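Copper homeostasis protein CutC (Streptococcus agalactiae, PDB 2BDQ) probably binds copper ions and is thought to take part in copper homeostasis in the cytoplasm. Local coordinates at residues His103-Leu113 against Asp134-Leu145. Numbering follows the deposited sequence.
Sequences HIDTEAIEQLL and DQKKSIDQLVAL
Ile-104, in the loop just before helix 106-116, pushes its side chain against helix 135-144. Its CB lies 3.4 Å from Gln-141 NE2, the two side chains running past each other in opposite directions. CG1 faces both that amide nitrogen and Ser-138 CB, while the CG2 branch is turned toward Leu-145 CD1. With the chain extended at its end (chi2 -177°), CD1 reaches the helix surface, tightly packed at 3.4 Å from Ser-138 CB and 3.7 Å from Leu-142 CG. Beside Ile-104 a water joins the segments: it accepts from Ile-104 N (2.8 Å) and Gln-141 NE2 (2.7 Å) and donates to Ser-138 OG. That hydroxyl in turn donates to Asp-134 O, which Ser-138 N reaches from the opposite face of the carbonyl plane. At the other end Leu-145 lays its two methyls against side chains of helix 106-116: it crosses Ile-109 at about a right angle, CD1 4.0 Å from Ile-109 CD1, and CD2 sits 3.8 Å from Thr-106 CG2, beside Glu-110 CG. Ile-109 and Leu-142 also touch Phe-123 of strand 121-123, placing the contact over the barrel wall. Such packing of successive outer helices is characteristic of the (beta/alpha)8 TIM barrel, the fold of the CutC family.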
loop_
_atom_site.group_PDB
_atom_site.type_symbol
_atom_site.label_atom_id
_atom_site.label_comp_id
_atom_site.label_asym_id
_atom_site.label_seq_id
_atom_site.Cartn_x
_atom_site.Cartn_y
_atom_site.Cartn_z
ATOM N N HIS A 103 5.920 -25.004 -2.640
ATOM C CA HIS A 103 5.055 -25.610 -3.641
ATOM C C HIS A 103 3.751 -24.845 -3.641
ATOM O O HIS A 103 3.449 -24.120 -2.691
ATOM C CB HIS A 103 4.818 -27.083 -3.311
ATOM C CG HIS A 103 5.982 -27.961 -3.647
ATOM N ND1 HIS A 103 6.313 -29.077 -2.911
ATOM C CD2 HIS A 103 6.904 -27.875 -4.635
ATOM C CE1 HIS A 103 7.392 -29.639 -3.429
ATOM N NE2 HIS A 103 7.771 -28.928 -4.476
ATOM N N ILE A 104 2.980 -24.989 -4.707
ATOM C CA ILE A 104 1.713 -24.292 -4.784
ATOM C C ILE A 104 0.757 -24.789 -3.714
ATOM O O ILE A 104 0.482 -25.982 -3.625
ATOM C CB ILE A 104 1.063 -24.475 -6.164
ATOM C CG1 ILE A 104 1.917 -23.782 -7.225
ATOM C CG2 ILE A 104 -0.349 -23.909 -6.155
ATOM C CD1 ILE A 104 1.342 -23.844 -8.604
ATOM N N ASP A 105 0.258 -23.867 -2.895
ATOM C CA ASP A 105 -0.674 -24.228 -1.840
ATOM C C ASP A 105 -2.074 -24.291 -2.445
ATOM O O ASP A 105 -2.835 -23.321 -2.376
ATOM C CB ASP A 105 -0.636 -23.192 -0.711
ATOM C CG ASP A 105 -1.423 -23.637 0.514
ATOM O OD1 ASP A 105 -2.346 -24.461 0.353
ATOM O OD2 ASP A 105 -1.128 -23.158 1.631
ATOM N N THR A 106 -2.397 -25.435 -3.043
ATOM C CA THR A 106 -3.691 -25.653 -3.687
ATOM C C THR A 106 -4.882 -25.479 -2.751
ATOM O O THR A 106 -5.875 -24.871 -3.124
ATOM C CB THR A 106 -3.775 -27.073 -4.311
ATOM O OG1 THR A 106 -2.714 -27.248 -5.259
ATOM C CG2 THR A 106 -5.108 -27.264 -5.023
ATOM N N GLU A 107 -4.787 -26.016 -1.541
ATOM C CA GLU A 107 -5.890 -25.906 -0.600
ATOM C C GLU A 107 -6.208 -24.454 -0.252
ATOM O O GLU A 107 -7.379 -24.073 -0.191
ATOM C CB GLU A 107 -5.598 -26.707 0.675
ATOM C CG GLU A 107 -4.155 -26.609 1.165
ATOM C CD GLU A 107 -3.252 -27.672 0.549
ATOM O OE1 GLU A 107 -3.493 -28.872 0.810
ATOM O OE2 GLU A 107 -2.308 -27.310 -0.187
ATOM N N ALA A 108 -5.177 -23.641 -0.037
ATOM C CA ALA A 108 -5.397 -22.237 0.304
ATOM C C ALA A 108 -6.048 -21.501 -0.864
ATOM O O ALA A 108 -7.002 -20.744 -0.673
ATOM C CB ALA A 108 -4.077 -21.562 0.695
ATOM N N ILE A 109 -5.547 -21.730 -2.076
ATOM C CA ILE A 109 -6.109 -21.077 -3.253
ATOM C C ILE A 109 -7.568 -21.473 -3.470
ATOM O O ILE A 109 -8.400 -20.626 -3.810
ATOM C CB ILE A 109 -5.311 -21.420 -4.533
ATOM C CG1 ILE A 109 -3.900 -20.842 -4.439
ATOM C CG2 ILE A 109 -6.017 -20.851 -5.764
ATOM C CD1 ILE A 109 -3.002 -21.276 -5.549
ATOM N N GLU A 110 -7.886 -22.752 -3.288
ATOM C CA GLU A 110 -9.261 -23.199 -3.473
ATOM C C GLU A 110 -10.191 -22.490 -2.495
ATOM O O GLU A 110 -11.342 -22.223 -2.823
ATOM C CB GLU A 110 -9.376 -24.724 -3.311
ATOM C CG GLU A 110 -8.597 -25.507 -4.356
ATOM C CD GLU A 110 -8.906 -27.002 -4.358
ATOM O OE1 GLU A 110 -8.864 -27.638 -3.281
ATOM O OE2 GLU A 110 -9.187 -27.541 -5.451
ATOM N N GLN A 111 -9.688 -22.172 -1.303
ATOM C CA GLN A 111 -10.493 -21.477 -0.296
ATOM C C GLN A 111 -10.924 -20.100 -0.810
ATOM O O GLN A 111 -11.979 -19.584 -0.426
ATOM C CB GLN A 111 -9.703 -21.288 1.009
ATOM C CG GLN A 111 -9.648 -22.499 1.943
ATOM C CD GLN A 111 -8.886 -22.201 3.240
ATOM O OE1 GLN A 111 -7.654 -22.266 3.284
ATOM N NE2 GLN A 111 -9.621 -21.854 4.293
ATOM N N LEU A 112 -10.110 -19.506 -1.678
ATOM C CA LEU A 112 -10.414 -18.185 -2.215
ATOM C C LEU A 112 -11.119 -18.200 -3.574
ATOM O O LEU A 112 -11.675 -17.184 -4.001
ATOM C CB LEU A 112 -9.128 -17.364 -2.328
ATOM C CG LEU A 112 -8.308 -17.151 -1.053
ATOM C CD1 LEU A 112 -6.911 -16.655 -1.419
ATOM C CD2 LEU A 112 -9.016 -16.164 -0.143
ATOM N N LEU A 113 -11.116 -19.339 -4.254
ATOM C CA LEU A 113 -11.752 -19.405 -5.565
ATOM C C LEU A 113 -13.194 -18.904 -5.628
ATOM O O LEU A 113 -13.553 -18.140 -6.529
ATOM C CB LEU A 113 -11.691 -20.829 -6.114
ATOM C CG LEU A 113 -10.302 -21.255 -6.594
ATOM C CD1 LEU A 113 -10.382 -22.668 -7.158
ATOM C CD2 LEU A 113 -9.794 -20.278 -7.660
ATOM N N ASP A 134 9.805 -29.009 -9.971
ATOM C CA ASP A 134 8.357 -29.072 -9.740
ATOM C C ASP A 134 7.616 -27.956 -10.475
ATOM O O ASP A 134 6.418 -27.755 -10.283
ATOM C CB ASP A 134 8.045 -28.957 -8.245
ATOM C CG ASP A 134 8.799 -29.969 -7.408
ATOM O OD1 ASP A 134 10.038 -29.851 -7.307
ATOM O OD2 ASP A 134 8.155 -30.888 -6.852
ATOM N N GLN A 135 8.345 -27.241 -11.321
ATOM C CA GLN A 135 7.811 -26.128 -12.095
ATOM C C GLN A 135 6.681 -26.549 -13.037
ATOM O O GLN A 135 5.593 -25.966 -13.028
ATOM C CB GLN A 135 8.936 -25.525 -12.930
ATOM C CG GLN A 135 8.868 -24.041 -13.125
ATOM C CD GLN A 135 9.624 -23.297 -12.054
ATOM O OE1 GLN A 135 10.451 -22.441 -12.350
ATOM N NE2 GLN A 135 9.345 -23.620 -10.797
ATOM N N LYS A 136 6.958 -27.550 -13.865
ATOM C CA LYS A 136 5.988 -28.030 -14.839
ATOM C C LYS A 136 4.700 -28.566 -14.224
ATOM O O LYS A 136 3.614 -28.347 -14.764
ATOM C CB LYS A 136 6.641 -29.078 -15.745
ATOM C CG LYS A 136 7.592 -28.460 -16.754
ATOM C CD LYS A 136 8.397 -29.499 -17.511
ATOM C CE LYS A 136 9.319 -28.826 -18.513
ATOM N NZ LYS A 136 10.311 -29.784 -19.070
ATOM N N LYS A 137 4.813 -29.260 -13.098
ATOM C CA LYS A 137 3.639 -29.797 -12.419
ATOM C C LYS A 137 2.793 -28.634 -11.915
ATOM O O LYS A 137 1.561 -28.661 -11.992
ATOM C CB LYS A 137 4.058 -30.668 -11.235
ATOM C CG LYS A 137 4.810 -31.929 -11.634
ATOM C CD LYS A 137 6.066 -32.122 -10.784
ATOM C CE LYS A 137 7.301 -32.161 -11.671
ATOM N NZ LYS A 137 7.351 -30.982 -12.595
ATOM N N SER A 138 3.468 -27.614 -11.392
ATOM C CA SER A 138 2.791 -26.433 -10.880
ATOM C C SER A 138 1.898 -25.823 -11.960
ATOM O O SER A 138 0.804 -25.357 -11.672
ATOM C CB SER A 138 3.823 -25.414 -10.392
ATOM O OG SER A 138 4.622 -25.972 -9.359
ATOM N N ILE A 139 2.368 -25.848 -13.205
ATOM C CA ILE A 139 1.603 -25.314 -14.320
ATOM C C ILE A 139 0.308 -26.109 -14.462
ATOM O O ILE A 139 -0.779 -25.533 -14.571
ATOM C CB ILE A 139 2.425 -25.375 -15.636
ATOM C CG1 ILE A 139 3.528 -24.308 -15.594
ATOM C CG2 ILE A 139 1.513 -25.177 -16.841
ATOM C CD1 ILE A 139 4.465 -24.311 -16.810
ATOM N N ASP A 140 0.429 -27.434 -14.451
ATOM C CA ASP A 140 -0.731 -28.320 -14.556
ATOM C C ASP A 140 -1.705 -28.011 -13.430
ATOM O O ASP A 140 -2.912 -27.992 -13.641
ATOM C CB ASP A 140 -0.293 -29.788 -14.461
ATOM C CG ASP A 140 0.438 -30.263 -15.705
ATOM O OD1 ASP A 140 1.256 -31.197 -15.591
ATOM O OD2 ASP A 140 0.185 -29.715 -16.798
ATOM N N GLN A 141 -1.174 -27.775 -12.232
ATOM C CA GLN A 141 -2.012 -27.466 -11.081
ATOM C C GLN A 141 -2.709 -26.129 -11.277
ATOM O O GLN A 141 -3.878 -25.981 -10.922
ATOM C CB GLN A 141 -1.182 -27.410 -9.806
ATOM C CG GLN A 141 -0.691 -28.756 -9.311
ATOM C CD GLN A 141 0.272 -28.608 -8.150
ATOM O OE1 GLN A 141 0.605 -29.581 -7.480
ATOM N NE2 GLN A 141 0.734 -27.384 -7.914
ATOM N N LEU A 142 -1.998 -25.152 -11.835
ATOM C CA LEU A 142 -2.599 -23.842 -12.064
ATOM C C LEU A 142 -3.695 -23.945 -13.117
ATOM O O LEU A 142 -4.709 -23.251 -13.037
ATOM C CB LEU A 142 -1.542 -22.826 -12.501
ATOM C CG LEU A 142 -0.548 -22.419 -11.413
ATOM C CD1 LEU A 142 0.446 -21.431 -11.994
ATOM C CD2 LEU A 142 -1.293 -21.815 -10.224
ATOM N N VAL A 143 -3.487 -24.811 -14.106
ATOM C CA VAL A 143 -4.478 -25.021 -15.156
ATOM C C VAL A 143 -5.719 -25.652 -14.519
ATOM O O VAL A 143 -6.852 -25.264 -14.819
ATOM C CB VAL A 143 -3.943 -25.966 -16.261
ATOM C CG1 VAL A 143 -5.074 -26.340 -17.225
ATOM C CG2 VAL A 143 -2.814 -25.286 -17.024
ATOM N N ALA A 144 -5.495 -26.616 -13.627
ATOM C CA ALA A 144 -6.592 -27.299 -12.948
ATOM C C ALA A 144 -7.356 -26.351 -12.030
ATOM O O ALA A 144 -8.558 -26.503 -11.830
ATOM C CB ALA A 144 -6.057 -28.484 -12.154
ATOM N N LEU A 145 -6.649 -25.375 -11.471
ATOM C CA LEU A 145 -7.256 -24.395 -10.582
ATOM C C LEU A 145 -7.994 -23.310 -11.361
ATOM O O LEU A 145 -8.585 -22.409 -10.769
ATOM C CB LEU A 145 -6.188 -23.761 -9.702
ATOM C CG LEU A 145 -5.590 -24.707 -8.665
ATOM C CD1 LEU A 145 -4.395 -24.068 -7.999
ATOM C CD2 LEU A 145 -6.656 -25.055 -7.635
HETATM O O HOH W 1 3.165 -26.988 -6.692
#